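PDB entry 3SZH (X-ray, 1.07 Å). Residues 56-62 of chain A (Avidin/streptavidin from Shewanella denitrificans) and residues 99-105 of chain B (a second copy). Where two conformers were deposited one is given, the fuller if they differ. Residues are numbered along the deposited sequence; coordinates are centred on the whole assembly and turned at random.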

# COMPACT_ATOMS: atom_id res chain seq x y z
N VAL A 56 2.75 9.73 2.59
CA VAL A 56 3.28 10.19 3.87
C VAL A 56 2.25 11.12 4.52
O VAL A 56 1.69 12.00 3.86
CB VAL A 56 4.61 10.96 3.66
CG1 VAL A 56 5.09 11.58 4.97
CG2 VAL A 56 5.67 10.03 3.09
N PHE A 57 2.04 10.94 5.83
CA PHE A 57 1.11 11.77 6.59
C PHE A 57 1.76 12.04 7.92
O PHE A 57 1.61 11.26 8.86
CB PHE A 57 -0.25 11.08 6.79
CG PHE A 57 -1.38 12.03 7.14
CD1 PHE A 57 -1.15 13.31 7.64
CD2 PHE A 57 -2.70 11.62 6.93
CE1 PHE A 57 -2.20 14.14 7.93
CE2 PHE A 57 -3.76 12.47 7.22
CZ PHE A 57 -3.50 13.74 7.71
N GLY A 58 2.53 13.12 8.00
CA GLY A 58 3.24 13.42 9.24
C GLY A 58 4.35 12.43 9.42
O GLY A 58 5.29 12.38 8.63
N THR A 59 4.24 11.61 10.46
CA THR A 59 5.20 10.54 10.68
C THR A 59 4.68 9.18 10.18
O THR A 59 5.43 8.21 10.21
CB THR A 59 5.57 10.40 12.18
OG1 THR A 59 4.40 10.02 12.91
CG2 THR A 59 6.15 11.71 12.74
N ALA A 60 3.41 9.11 9.74
CA ALA A 60 2.89 7.88 9.15
C ALA A 60 3.32 7.76 7.69
O ALA A 60 3.42 8.77 6.97
CB ALA A 60 1.38 7.84 9.25
N ILE A 61 3.54 6.53 7.25
CA ILE A 61 3.97 6.30 5.87
C ILE A 61 3.45 4.95 5.40
O ILE A 61 3.42 3.97 6.15
CB ILE A 61 5.51 6.38 5.71
CG1 ILE A 61 5.94 6.15 4.25
CG2 ILE A 61 6.25 5.46 6.70
CD1 ILE A 61 7.44 6.41 4.01
N SER A 62 3.02 4.89 4.15
CA SER A 62 2.77 3.61 3.47
C SER A 62 3.57 3.63 2.19
O SER A 62 3.70 4.69 1.55
CB SER A 62 1.28 3.39 3.17
OG SER A 62 0.86 4.18 2.07
N LEU B 99 -3.99 -0.02 8.95
CA LEU B 99 -4.22 1.40 9.17
C LEU B 99 -3.14 1.93 10.11
O LEU B 99 -3.03 1.45 11.24
CB LEU B 99 -5.61 1.59 9.79
CG LEU B 99 -6.12 2.96 10.29
CD1 LEU B 99 -5.54 3.42 11.62
CD2 LEU B 99 -5.96 4.03 9.24
N VAL B 100 -2.36 2.90 9.65
CA VAL B 100 -1.35 3.53 10.47
C VAL B 100 -1.72 5.00 10.72
O VAL B 100 -2.05 5.74 9.80
CB VAL B 100 0.10 3.35 9.92
CG1 VAL B 100 0.28 3.95 8.52
CG2 VAL B 100 1.15 3.92 10.89
N VAL B 101 -1.65 5.37 12.00
CA VAL B 101 -1.99 6.70 12.44
C VAL B 101 -0.74 7.57 12.62
O VAL B 101 0.27 7.13 13.20
CB VAL B 101 -2.80 6.64 13.79
CG1 VAL B 101 -3.27 8.04 14.23
CG2 VAL B 101 -3.98 5.69 13.67
N ASN B 102 -0.82 8.79 12.11
CA ASN B 102 0.22 9.80 12.32
C ASN B 102 0.53 9.92 13.81
O ASN B 102 -0.40 9.95 14.62
CB ASN B 102 -0.27 11.12 11.71
CG ASN B 102 0.72 12.25 11.83
OD1 ASN B 102 1.92 12.05 12.05
ND2 ASN B 102 0.21 13.47 11.66
N GLY B 103 1.81 9.93 14.18
CA GLY B 103 2.22 10.07 15.58
C GLY B 103 2.33 8.76 16.33
O GLY B 103 2.59 8.80 17.54
N SER B 104 2.18 7.62 15.65
CA SER B 104 2.31 6.34 16.33
C SER B 104 3.72 6.11 16.86
O SER B 104 4.69 6.67 16.34
CB SER B 104 1.93 5.19 15.40
OG SER B 104 0.55 5.23 15.07
N SER B 105 3.83 5.28 17.89
CA SER B 105 5.13 4.97 18.49
C SER B 105 5.41 3.49 18.59
O SER B 105 6.55 3.10 18.86
CB SER B 105 5.28 5.62 19.87
OG SER B 105 4.20 5.25 20.68
O HOH W 1 5.60 8.32 14.56

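Two turns meet here, and a pair of reciprocal hydrogen bonds locks them together. The backbone N of Thr59(A) donates to OD1 of Asn102(B) at 2.8 Å, with an N-H...O angle of 170° that is nearly straight. In return, the backbone N of Gly103(B) donates to OG1 of Thr59(A) at 2.9 Å, bent to 150°. In each bond a side-chain oxygen of one turn accepts from a backbone amide of the other, so the contact reads both backbone and side chain on each side.

Water 1 extends this network. It accepts from OG1 of Thr59(A) at 2.7 Å and donates to O of Ser104(B) at 2.6 Å, so the threonine hydroxyl accepts one hydrogen bond from N of Gly103(B) and donates one to the water.

The turns themselves are well braced. The type II' turn in chain A is closed by Ala60(A) N to Phe57(A) O, 2.9 Å, and Phe57(A) N to Ala60(A) O, 2.8 Å. In the type II turn of chain B, Ser104(B) N donates to Val101(B) O at 3.1 Å, and Ser104(B) OG donates to Val101(B) O at 2.7 Å.

Both turns use glycine where the geometry asks for it. Gly58(A) has positive phi, and a CB there would lie 2.1 Å from OD1 of Asn102(B), a clash with the very atom that accepts from Thr59(A). At Gly103(B) the demand is local: a CB would jam against the preceding carbonyl oxygen.

Asn102(B) is covered most by the partner stretch; its CA-to-CB bond points sideways, yet the extended t rotamer brings its end nearer to chain A. Beyond it the packing is light. CB of Ala60(A) points toward chain B, 3.7 Å from N of Asn102(B) and 4.1 Å from CG1 of Val100(B), a small apolar contact beside the polar pair.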